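Local atomic coordinates of omega-class glutathione S-transferase (Bombyx mori, PDB entry 3WD6), a protein that binds glutathione and probably catalyses glutathione transfer and glutathione-dependent reduction of dehydroascorbate. Residues F12-H16 / N34-C38; L17-L23 / D64-W68; I60-D64 / R243-E247. All blocks are in the same frame, centred on the assembly; numbering follows the deposited sequence.

From the N terminus, the chain enters contact 1 at 12-16, passes through edge strand 16-17 into 17-23, where contact 2 begins, then runs up strand 31-34 to 34-38. There contact 1 closes, just before helix 39-51. After that helix and strand 56-60 comes 60-64, one half of contact 3, and Asp64 passes straight into 64-68, which closes contact 2. Contacts 1 and 2 therefore cross along the chain, and both stay within the thioredoxin-like part of the fold. Contact 3 closes last and spans by far the longest loop: the tail at 243-247 returns, after helix 228-240, to the loop that follows strand 56-60. Glu247 there also holds His16 of contact 1.

Contact 1. Residues F12-H16 / N34-C38; sequences FNTKH and NMRYC. With GSH (glutathione), chain J.
Met35 meets the ring of His16 through its CB, which lies 3.8 Å from His16 CD2 at the ring edge. The backbone of Arg36 makes a nearly straight bond: Arg36 N donates to His16 NE2 at 3.2 Å and 177°, close to the plane of the imidazole. The other ring nitrogen, ND1, is taken by Glu247 of the C-terminal tail, so both nitrogens of this buried ring are engaged and its rotation is fixed. With CG anti to the backbone N (chi1 -175°) and a bend at chi2, the Arg36 side chain runs back to Asn13, where NE makes a weak bond to OD1 at 2.8 Å and 126°. Amide and guanidinium lie nearly coplanar, and one water accepts from both Asn13 ND2 and Arg36 NH2. Arg36 CD rests against Phe12 O, while NH2 also bonds to Tyr224 O. Residues Met35 to Cys38 form a type I beta turn, closed by Cys38 N to Met35 O at 2.7 Å, in the link between strand 31-34 and helix 39-51 of the thioredoxin-like fold. Tyr37 turns one ring face to Arg36 CG within the turn. Cys38, a glutathione-binding residue, stands at the N-cap of helix 39-51.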
loop_
_atom_site.group_PDB
_atom_site.type_symbol
_atom_site.label_atom_id
_atom_site.label_comp_id
_atom_site.label_asym_id
_atom_site.label_seq_id
_atom_site.Cartn_x
_atom_site.Cartn_y
_atom_site.Cartn_z
ATOM N N PHE A 12 -7.497 -7.882 10.724
ATOM C CA PHE A 12 -7.270 -7.438 9.349
ATOM C C PHE A 12 -7.993 -8.309 8.337
ATOM O O PHE A 12 -8.051 -7.974 7.155
ATOM C CB PHE A 12 -5.769 -7.466 9.041
ATOM C CG PHE A 12 -4.973 -6.458 9.825
ATOM C CD1 PHE A 12 -5.372 -5.123 9.871
ATOM C CD2 PHE A 12 -3.829 -6.845 10.532
ATOM C CE1 PHE A 12 -4.622 -4.177 10.596
ATOM C CE2 PHE A 12 -3.077 -5.908 11.267
ATOM C CZ PHE A 12 -3.468 -4.575 11.295
ATOM N N ASN A 13 -8.541 -9.428 8.798
ATOM C CA ASN A 13 -9.007 -10.474 7.889
ATOM C C ASN A 13 -10.463 -10.906 8.080
ATOM O O ASN A 13 -10.791 -12.077 7.918
ATOM C CB ASN A 13 -8.082 -11.698 7.993
ATOM C CG ASN A 13 -6.634 -11.365 7.682
ATOM O OD1 ASN A 13 -6.318 -10.825 6.618
ATOM N ND2 ASN A 13 -5.748 -11.693 8.605
ATOM N N THR A 14 -11.324 -9.957 8.425
ATOM C CA THR A 14 -12.765 -10.196 8.413
ATOM C C THR A 14 -13.197 -10.439 6.963
ATOM O O THR A 14 -12.524 -9.986 6.042
ATOM C CB THR A 14 -13.550 -9.000 9.031
ATOM O OG1 THR A 14 -13.262 -7.796 8.304
ATOM C CG2 THR A 14 -13.152 -8.793 10.499
ATOM N N LYS A 15 -14.304 -11.154 6.758
ATOM C CA LYS A 15 -14.746 -11.517 5.403
ATOM C C LYS A 15 -14.889 -10.289 4.496
ATOM O O LYS A 15 -15.312 -9.221 4.951
ATOM C CB LYS A 15 -16.057 -12.311 5.445
ATOM C CG LYS A 15 -16.592 -12.724 4.065
ATOM C CD LYS A 15 -17.987 -12.117 3.815
ATOM C CE LYS A 15 -19.026 -13.162 3.368
ATOM N NZ LYS A 15 -19.373 -13.032 1.914
ATOM N N HIS A 16 -14.491 -10.424 3.233
ATOM C CA HIS A 16 -14.726 -9.375 2.255
ATOM C C HIS A 16 -16.203 -9.386 1.870
ATOM O O HIS A 16 -16.743 -10.420 1.490
ATOM C CB HIS A 16 -13.854 -9.580 1.019
ATOM C CG HIS A 16 -12.399 -9.326 1.258
ATOM N ND1 HIS A 16 -11.647 -10.081 2.133
ATOM C CD2 HIS A 16 -11.557 -8.401 0.737
ATOM C CE1 HIS A 16 -10.402 -9.633 2.137
ATOM N NE2 HIS A 16 -10.322 -8.616 1.299
ATOM N N ASN A 34 -11.596 -1.442 2.953
ATOM C CA ASN A 34 -10.304 -1.986 2.547
ATOM C C ASN A 34 -10.482 -3.190 1.633
ATOM O O ASN A 34 -11.599 -3.729 1.536
ATOM C CB ASN A 34 -9.593 -2.440 3.834
ATOM C CG ASN A 34 -8.177 -2.932 3.605
ATOM O OD1 ASN A 34 -7.359 -2.272 2.945
ATOM N ND2 ASN A 34 -7.868 -4.101 4.174
ATOM N N MET A 35 -9.409 -3.607 0.955
ATOM C CA MET A 35 -9.298 -5.018 0.595
ATOM C C MET A 35 -7.868 -5.487 0.810
ATOM O O MET A 35 -6.913 -4.789 0.459
ATOM C CB MET A 35 -9.878 -5.356 -0.774
ATOM C CG MET A 35 -8.906 -5.384 -1.889
ATOM S SD MET A 35 -8.147 -7.010 -2.228
ATOM C CE MET A 35 -7.455 -6.570 -3.843
ATOM N N ARG A 36 -7.754 -6.669 1.421
ATOM C CA ARG A 36 -6.536 -7.117 2.094
ATOM C C ARG A 36 -5.297 -7.035 1.197
ATOM O O ARG A 36 -4.184 -6.774 1.679
ATOM C CB ARG A 36 -6.732 -8.539 2.657
ATOM C CG ARG A 36 -5.558 -9.088 3.490
ATOM C CD ARG A 36 -5.569 -8.535 4.909
ATOM N NE ARG A 36 -4.441 -9.018 5.714
ATOM C CZ ARG A 36 -3.162 -8.673 5.522
ATOM N NH1 ARG A 36 -2.816 -7.855 4.520
ATOM N NH2 ARG A 36 -2.227 -9.151 6.339
ATOM N N TYR A 37 -5.501 -7.223 -0.103
ATOM C CA TYR A 37 -4.403 -7.328 -1.053
ATOM C C TYR A 37 -4.261 -6.033 -1.839
ATOM O O TYR A 37 -3.413 -5.929 -2.730
ATOM C CB TYR A 37 -4.649 -8.543 -1.979
ATOM C CG TYR A 37 -4.843 -9.809 -1.166
ATOM C CD1 TYR A 37 -3.766 -10.620 -0.821
ATOM C CD2 TYR A 37 -6.092 -10.153 -0.684
ATOM C CE1 TYR A 37 -3.945 -11.764 -0.036
ATOM C CE2 TYR A 37 -6.282 -11.280 0.087
ATOM C CZ TYR A 37 -5.212 -12.077 0.421
ATOM O OH TYR A 37 -5.439 -13.207 1.198
ATOM N N CYS A 38 -5.083 -5.037 -1.514
ATOM C CA CYS A 38 -4.962 -3.759 -2.204
ATOM C C CYS A 38 -3.771 -2.919 -1.698
ATOM O O CYS A 38 -3.753 -2.477 -0.536
ATOM C CB CYS A 38 -6.263 -2.950 -2.128
ATOM S SG CYS A 38 -6.096 -1.337 -2.969
HETATM N N1 GSH J . -6.056 6.473 -6.765
HETATM C CA1 GSH J . -6.720 5.552 -5.835
HETATM C C1 GSH J . -6.103 5.591 -4.441
HETATM O O11 GSH J . -6.794 5.316 -3.393
HETATM O O12 GSH J . -4.876 5.939 -4.322
HETATM C CB1 GSH J . -6.675 4.152 -6.432
HETATM C CG1 GSH J . -7.060 2.999 -5.561
HETATM C CD1 GSH J . -7.372 1.715 -6.288
HETATM O OE1 GSH J . -7.027 1.528 -7.450
HETATM N N2 GSH J . -8.088 0.673 -5.618
HETATM C CA2 GSH J . -8.382 -0.541 -6.387
HETATM C C2 GSH J . -9.882 -0.614 -6.575
HETATM O O2 GSH J . -10.609 -0.343 -5.626
HETATM C CB2 GSH J . -7.926 -1.739 -5.633
HETATM S SG2 GSH J . -6.216 -2.138 -5.644
HETATM N N3 GSH J . -10.437 -1.014 -7.850
HETATM C CA3 GSH J . -11.888 -1.090 -8.024
HETATM C C3 GSH J . -12.370 -2.056 -9.031
HETATM O O31 GSH J . -12.098 -3.280 -8.902
HETATM O O32 GSH J . -13.057 -1.652 -10.002
HETATM O O HOH W 1 -2.627 -10.894 8.102
#

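Contact 2. Residues L17-L23 / D64-W68; sequences LRKGDPL and DKPEW. With GSH (glutathione), chain J.
Trp68 lays one face of its indole under Leu23, whose CB sits 3.7 Å from the centroid of the five-membered ring and almost on the ring normal, a CH-pi contact. Leu23 CD1 covers the six-membered part near CE3 and CZ3. Pro66 CB, from the same segment as the indole, packs on the opposite face, so the ring is held between a leucine and a proline. At its edge, Leu17 CD1 touches CZ2. The indole N-H points to Asp21 O at 3.1 Å and 167°; the oxygen lies in the ring plane, though the nitrogen stands above the plane of that carbonyl.

Residues Arg18 to Asp21 make a type II beta turn, with Gly20 at a positive phi of 102°, where a side chain would be jammed against the preceding carbonyl oxygen and a glycine is not. This turn, following edge strand 16-17 of the thioredoxin-like sheet, packs on the loop after strand 56-60. Lys19 N donates to Asp64 O at 3.0 Å. Glu67 sets its carboxylate against the turn: OE1 takes Gly20 N at 2.6 Å on its syn lone pair and also receives Lys19 NZ at 3.0 Å from above the carboxylate plane, while OE2 accepts only weakly from Gly20 N. Two donors thus grip OE1, and the bend of Glu67 at chi2 (-85°) folds the acid back to meet them.

Arg18 brings NE to Asp64 OD2 at 3.3 Å, a weak salt bridge in which the carboxylate stands almost perpendicular to the guanidinium. Lys65 starts off away from the turn; beyond CG its chain is extended, and NZ bonds to Ala76 O and, weakly, to O32 of the glycine carboxylate of glutathione.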
loop_
_atom_site.group_PDB
_atom_site.type_symbol
_atom_site.label_atom_id
_atom_site.label_comp_id
_atom_site.label_asym_id
_atom_site.label_seq_id
_atom_site.Cartn_x
_atom_site.Cartn_y
_atom_site.Cartn_z
ATOM N N LEU A 17 -16.854 -8.234 1.964
ATOM C CA LEU A 17 -18.297 -8.164 1.783
ATOM C C LEU A 17 -18.633 -8.028 0.303
ATOM O O LEU A 17 -17.923 -7.340 -0.440
ATOM C CB LEU A 17 -18.886 -7.002 2.593
ATOM C CG LEU A 17 -18.543 -7.039 4.085
ATOM C CD1 LEU A 17 -19.262 -5.926 4.832
ATOM C CD2 LEU A 17 -18.868 -8.404 4.702
ATOM N N ARG A 18 -19.697 -8.706 -0.125
ATOM C CA ARG A 18 -20.115 -8.702 -1.529
ATOM C C ARG A 18 -21.522 -8.134 -1.652
ATOM O O ARG A 18 -22.208 -7.942 -0.650
ATOM C CB ARG A 18 -20.097 -10.123 -2.091
ATOM C CG ARG A 18 -18.852 -10.929 -1.715
ATOM C CD ARG A 18 -19.072 -12.441 -1.889
ATOM N NE ARG A 18 -19.591 -12.778 -3.220
ATOM C CZ ARG A 18 -19.359 -13.932 -3.845
ATOM N NH1 ARG A 18 -18.604 -14.863 -3.259
ATOM N NH2 ARG A 18 -19.869 -14.152 -5.060
ATOM N N LYS A 19 -21.947 -7.869 -2.883
ATOM C CA LYS A 19 -23.343 -7.519 -3.155
ATOM C C LYS A 19 -24.295 -8.469 -2.404
ATOM O O LYS A 19 -24.186 -9.710 -2.531
ATOM C CB LYS A 19 -23.623 -7.555 -4.665
ATOM C CG LYS A 19 -25.082 -7.363 -5.033
ATOM C CD LYS A 19 -25.245 -6.511 -6.289
ATOM C CE LYS A 19 -26.674 -5.984 -6.388
ATOM N NZ LYS A 19 -27.155 -5.391 -5.093
ATOM N N GLY A 20 -25.199 -7.886 -1.608
ATOM C CA GLY A 20 -26.114 -8.666 -0.788
ATOM C C GLY A 20 -25.691 -8.718 0.671
ATOM O O GLY A 20 -26.481 -9.057 1.564
ATOM N N ASP A 21 -24.429 -8.395 0.922
ATOM C CA ASP A 21 -23.945 -8.298 2.283
ATOM C C ASP A 21 -24.495 -7.035 2.933
ATOM O O ASP A 21 -24.632 -5.999 2.278
ATOM C CB ASP A 21 -22.418 -8.303 2.301
ATOM C CG ASP A 21 -21.839 -9.705 2.145
ATOM O OD1 ASP A 21 -22.444 -10.669 2.681
ATOM O OD2 ASP A 21 -20.777 -9.843 1.500
ATOM N N PRO A 22 -24.831 -7.121 4.225
ATOM C CA PRO A 22 -25.312 -5.939 4.947
ATOM C C PRO A 22 -24.153 -4.982 5.298
ATOM O O PRO A 22 -23.018 -5.430 5.540
ATOM C CB PRO A 22 -25.910 -6.528 6.243
ATOM C CG PRO A 22 -25.797 -8.043 6.121
ATOM C CD PRO A 22 -24.745 -8.311 5.092
ATOM N N LEU A 23 -24.451 -3.686 5.319
ATOM C CA LEU A 23 -23.521 -2.643 5.746
ATOM C C LEU A 23 -23.484 -2.549 7.277
ATOM O O LEU A 23 -24.469 -2.143 7.890
ATOM C CB LEU A 23 -23.994 -1.298 5.180
ATOM C CG LEU A 23 -23.297 0.004 5.579
ATOM C CD1 LEU A 23 -21.794 -0.168 5.471
ATOM C CD2 LEU A 23 -23.773 1.200 4.721
ATOM N N ASP A 64 -17.391 -8.492 -6.907
ATOM C CA ASP A 64 -18.820 -8.479 -6.655
ATOM C C ASP A 64 -19.098 -7.460 -5.539
ATOM O O ASP A 64 -19.396 -7.833 -4.383
ATOM C CB ASP A 64 -19.270 -9.888 -6.245
ATOM C CG ASP A 64 -20.775 -10.033 -6.196
ATOM O OD1 ASP A 64 -21.478 -9.248 -6.882
ATOM O OD2 ASP A 64 -21.255 -10.935 -5.464
ATOM N N LYS A 65 -18.989 -6.175 -5.895
ATOM C CA LYS A 65 -19.028 -5.081 -4.920
ATOM C C LYS A 65 -20.361 -4.983 -4.207
ATOM O O LYS A 65 -21.420 -5.174 -4.823
ATOM C CB LYS A 65 -18.723 -3.736 -5.583
ATOM C CG LYS A 65 -17.271 -3.557 -5.985
ATOM C CD LYS A 65 -17.042 -2.204 -6.664
ATOM C CE LYS A 65 -15.707 -2.210 -7.407
ATOM N NZ LYS A 65 -15.481 -0.976 -8.204
ATOM N N PRO A 66 -20.315 -4.682 -2.896
ATOM C CA PRO A 66 -21.545 -4.361 -2.166
ATOM C C PRO A 66 -22.255 -3.173 -2.817
ATOM O O PRO A 66 -21.637 -2.201 -3.290
ATOM C CB PRO A 66 -21.043 -3.987 -0.767
ATOM C CG PRO A 66 -19.764 -4.746 -0.617
ATOM C CD PRO A 66 -19.139 -4.717 -2.008
ATOM N N GLU A 67 -23.574 -3.280 -2.844
ATOM C CA GLU A 67 -24.431 -2.265 -3.415
ATOM C C GLU A 67 -24.177 -0.869 -2.797
ATOM O O GLU A 67 -24.196 0.150 -3.513
ATOM C CB GLU A 67 -25.888 -2.717 -3.233
ATOM C CG GLU A 67 -26.238 -3.227 -1.796
ATOM C CD GLU A 67 -25.914 -4.717 -1.529
ATOM O OE1 GLU A 67 -25.634 -5.475 -2.495
ATOM O OE2 GLU A 67 -25.963 -5.131 -0.335
ATOM N N TRP A 68 -23.902 -0.836 -1.485
ATOM C CA TRP A 68 -23.762 0.427 -0.729
ATOM C C TRP A 68 -22.362 1.070 -0.734
ATOM O O TRP A 68 -22.114 2.031 0.002
ATOM C CB TRP A 68 -24.204 0.213 0.722
ATOM C CG TRP A 68 -23.662 -1.050 1.270
ATOM C CD1 TRP A 68 -24.331 -2.223 1.427
ATOM C CD2 TRP A 68 -22.310 -1.294 1.694
ATOM N NE1 TRP A 68 -23.492 -3.183 1.943
ATOM C CE2 TRP A 68 -22.244 -2.641 2.115
ATOM C CE3 TRP A 68 -21.154 -0.503 1.765
ATOM C CZ2 TRP A 68 -21.064 -3.220 2.614
ATOM C CZ3 TRP A 68 -19.978 -1.079 2.254
ATOM C CH2 TRP A 68 -19.946 -2.429 2.669
HETATM N N1 GSH J . -6.056 6.473 -6.765
HETATM C CA1 GSH J . -6.720 5.552 -5.835
HETATM C C1 GSH J . -6.103 5.591 -4.441
HETATM O O11 GSH J . -6.794 5.316 -3.393
HETATM O O12 GSH J . -4.876 5.939 -4.322
HETATM C CB1 GSH J . -6.675 4.152 -6.432
HETATM C CG1 GSH J . -7.060 2.999 -5.561
HETATM C CD1 GSH J . -7.372 1.715 -6.288
HETATM O OE1 GSH J . -7.027 1.528 -7.450
HETATM N N2 GSH J . -8.088 0.673 -5.618
HETATM C CA2 GSH J . -8.382 -0.541 -6.387
HETATM C C2 GSH J . -9.882 -0.614 -6.575
HETATM O O2 GSH J . -10.609 -0.343 -5.626
HETATM C CB2 GSH J . -7.926 -1.739 -5.633
HETATM S SG2 GSH J . -6.216 -2.138 -5.644
HETATM N N3 GSH J . -10.437 -1.014 -7.850
HETATM C CA3 GSH J . -11.888 -1.090 -8.024
HETATM C C3 GSH J . -12.370 -2.056 -9.031
HETATM O O31 GSH J . -12.098 -3.280 -8.902
HETATM O O32 GSH J . -13.057 -1.652 -10.002
#

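Contact 3. Residues I60-D64 / R243-E247; sequences IDLID and RPNYE. With GSH (glutathione), chain J.
Tyr246, Ile63 and Arg243 bury the most surface where the C-terminal tail, past helix 228-240, folds back onto the loop after strand 56-60 of the thioredoxin-like domain. They gather round Asp61, whose OD1 accepts Ile63 N at 3.0 Å in an Asx turn and, from above the carboxylate plane, Asp64 N at 2.9 Å.

OD2 takes the main grip of the tail. Arg243 comes at it end-on, NH1 at 3.1 Å and NH2 at 3.2 Å both converging on Asp61 OD2, and NH2 adds a weak bond to OD1. OD2 lies in the guanidinium plane, while the two flat groups are turned 64° against each other; NH1 is received on the syn lone pair of OD2. A bend at chi2 carries the arginine back to the acid. Each oxygen thus accepts at least two hydrogen bonds, which would probably favour the charged form of the aspartate. With an alanine here in place of the aspartate, Ile63 N and Asp64 N would probably lose their side-chain acceptor and the Arg243 guanidinium would be set free to swing.

Ile63 runs alongside Arg243, pointing the other way, with CB and CG2 over one face of the guanidinium. Its CG1 branch reaches the CD corner of the Pro244 ring at 3.6 Å and also touches the hydroxyl of Tyr246.

Tyr246 turns a ring edge to the carboxylate, the planes 80° apart, with CE2 3.3 Å from Asp61 OD1. One face of the ring is covered by Pro244 CB, and His16 also packs against the ring. Leu62, on the glutathione side, brings CD1 against CB2 of the bound peptide, and from its backbone Leu62 N donates a weak bond to Tyr246 OH, 3.3 Å long and bent to 136°.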
loop_
_atom_site.group_PDB
_atom_site.type_symbol
_atom_site.label_atom_id
_atom_site.label_comp_id
_atom_site.label_asym_id
_atom_site.label_seq_id
_atom_site.Cartn_x
_atom_site.Cartn_y
_atom_site.Cartn_z
ATOM N N ILE A 60 -13.738 -5.420 1.352
ATOM C CA ILE A 60 -14.678 -5.345 0.236
ATOM C C ILE A 60 -14.265 -6.236 -0.917
ATOM O O ILE A 60 -13.155 -6.099 -1.437
ATOM C CB ILE A 60 -14.767 -3.918 -0.340
ATOM C CG1 ILE A 60 -15.226 -2.909 0.732
ATOM C CG2 ILE A 60 -15.647 -3.912 -1.554
ATOM C CD1 ILE A 60 -16.628 -3.136 1.279
ATOM N N ASP A 61 -15.167 -7.135 -1.311
ATOM C CA ASP A 61 -15.026 -7.938 -2.527
ATOM C C ASP A 61 -15.141 -7.008 -3.740
ATOM O O ASP A 61 -16.188 -6.401 -3.965
ATOM C CB ASP A 61 -16.124 -9.006 -2.549
ATOM C CG ASP A 61 -15.935 -10.021 -3.653
ATOM O OD1 ASP A 61 -15.782 -9.602 -4.817
ATOM O OD2 ASP A 61 -15.943 -11.239 -3.359
ATOM N N LEU A 62 -14.063 -6.878 -4.509
ATOM C CA LEU A 62 -14.009 -5.897 -5.595
ATOM C C LEU A 62 -14.486 -6.449 -6.931
ATOM O O LEU A 62 -14.476 -5.747 -7.943
ATOM C CB LEU A 62 -12.580 -5.391 -5.773
ATOM C CG LEU A 62 -11.997 -4.579 -4.633
ATOM C CD1 LEU A 62 -10.598 -4.138 -5.016
ATOM C CD2 LEU A 62 -12.888 -3.369 -4.320
ATOM N N ILE A 63 -14.859 -7.718 -6.936
ATOM C CA ILE A 63 -15.342 -8.371 -8.137
ATOM C C ILE A 63 -16.851 -8.261 -8.100
ATOM O O ILE A 63 -17.497 -7.954 -9.107
ATOM C CB ILE A 63 -14.923 -9.860 -8.165
ATOM C CG1 ILE A 63 -13.410 -9.983 -8.405
ATOM C CG2 ILE A 63 -15.715 -10.629 -9.230
ATOM C CD1 ILE A 63 -12.966 -9.435 -9.733
ATOM N N ASP A 64 -17.391 -8.492 -6.907
ATOM C CA ASP A 64 -18.820 -8.479 -6.655
ATOM C C ASP A 64 -19.098 -7.460 -5.539
ATOM O O ASP A 64 -19.396 -7.833 -4.383
ATOM C CB ASP A 64 -19.270 -9.888 -6.245
ATOM C CG ASP A 64 -20.775 -10.033 -6.196
ATOM O OD1 ASP A 64 -21.478 -9.248 -6.882
ATOM O OD2 ASP A 64 -21.255 -10.935 -5.464
ATOM N N ARG A 243 -11.036 -16.128 -10.807
ATOM C CA ARG A 243 -11.763 -15.286 -9.870
ATOM C C ARG A 243 -10.969 -15.241 -8.565
ATOM O O ARG A 243 -10.544 -16.282 -8.039
ATOM C CB ARG A 243 -13.156 -15.857 -9.618
ATOM C CG ARG A 243 -14.211 -14.815 -9.309
ATOM C CD ARG A 243 -14.476 -14.736 -7.825
ATOM N NE ARG A 243 -15.609 -13.863 -7.534
ATOM C CZ ARG A 243 -15.752 -13.169 -6.405
ATOM N NH1 ARG A 243 -14.819 -13.240 -5.452
ATOM N NH2 ARG A 243 -16.828 -12.401 -6.229
ATOM N N PRO A 244 -10.727 -14.027 -8.055
ATOM C CA PRO A 244 -9.862 -13.900 -6.876
ATOM C C PRO A 244 -10.458 -14.607 -5.672
ATOM O O PRO A 244 -11.683 -14.624 -5.507
ATOM C CB PRO A 244 -9.815 -12.387 -6.637
ATOM C CG PRO A 244 -10.095 -11.777 -8.012
ATOM C CD PRO A 244 -11.101 -12.722 -8.631
ATOM N N ASN A 245 -9.596 -15.219 -4.868
ATOM C CA ASN A 245 -9.986 -15.692 -3.550
ATOM C C ASN A 245 -9.479 -14.666 -2.522
ATOM O O ASN A 245 -8.269 -14.527 -2.286
ATOM C CB ASN A 245 -9.421 -17.090 -3.292
ATOM C CG ASN A 245 -9.839 -17.653 -1.943
ATOM O OD1 ASN A 245 -10.552 -16.999 -1.166
ATOM N ND2 ASN A 245 -9.394 -18.873 -1.652
ATOM N N TYR A 246 -10.414 -13.917 -1.948
ATOM C CA TYR A 246 -10.083 -12.893 -0.962
ATOM C C TYR A 246 -9.953 -13.455 0.455
ATOM O O TYR A 246 -9.700 -12.702 1.381
ATOM C CB TYR A 246 -11.152 -11.796 -0.958
ATOM C CG TYR A 246 -11.265 -10.997 -2.244
ATOM C CD1 TYR A 246 -10.187 -10.269 -2.734
ATOM C CD2 TYR A 246 -12.464 -10.937 -2.947
ATOM C CE1 TYR A 246 -10.294 -9.526 -3.911
ATOM C CE2 TYR A 246 -12.586 -10.192 -4.113
ATOM C CZ TYR A 246 -11.500 -9.488 -4.594
ATOM O OH TYR A 246 -11.610 -8.741 -5.754
ATOM N N GLU A 247 -10.122 -14.760 0.635
ATOM C CA GLU A 247 -10.154 -15.311 1.991
ATOM C C GLU A 247 -8.972 -16.221 2.337
ATOM O O GLU A 247 -8.974 -16.901 3.377
ATOM C CB GLU A 247 -11.483 -16.042 2.243
ATOM C CG GLU A 247 -12.722 -15.184 1.992
ATOM C CD GLU A 247 -12.689 -13.871 2.753
ATOM O OE1 GLU A 247 -12.474 -13.897 3.987
ATOM O OE2 GLU A 247 -12.873 -12.814 2.115
HETATM N N1 GSH J . -6.056 6.473 -6.765
HETATM C CA1 GSH J . -6.720 5.552 -5.835
HETATM C C1 GSH J . -6.103 5.591 -4.441
HETATM O O11 GSH J . -6.794 5.316 -3.393
HETATM O O12 GSH J . -4.876 5.939 -4.322
HETATM C CB1 GSH J . -6.675 4.152 -6.432
HETATM C CG1 GSH J . -7.060 2.999 -5.561
HETATM C CD1 GSH J . -7.372 1.715 -6.288
HETATM O OE1 GSH J . -7.027 1.528 -7.450
HETATM N N2 GSH J . -8.088 0.673 -5.618
HETATM C CA2 GSH J . -8.382 -0.541 -6.387
HETATM C C2 GSH J . -9.882 -0.614 -6.575
HETATM O O2 GSH J . -10.609 -0.343 -5.626
HETATM C CB2 GSH J . -7.926 -1.739 -5.633
HETATM S SG2 GSH J . -6.216 -2.138 -5.644
HETATM N N3 GSH J . -10.437 -1.014 -7.850
HETATM C CA3 GSH J . -11.888 -1.090 -8.024
HETATM C C3 GSH J . -12.370 -2.056 -9.031
HETATM O O31 GSH J . -12.098 -3.280 -8.902
HETATM O O32 GSH J . -13.057 -1.652 -10.002
#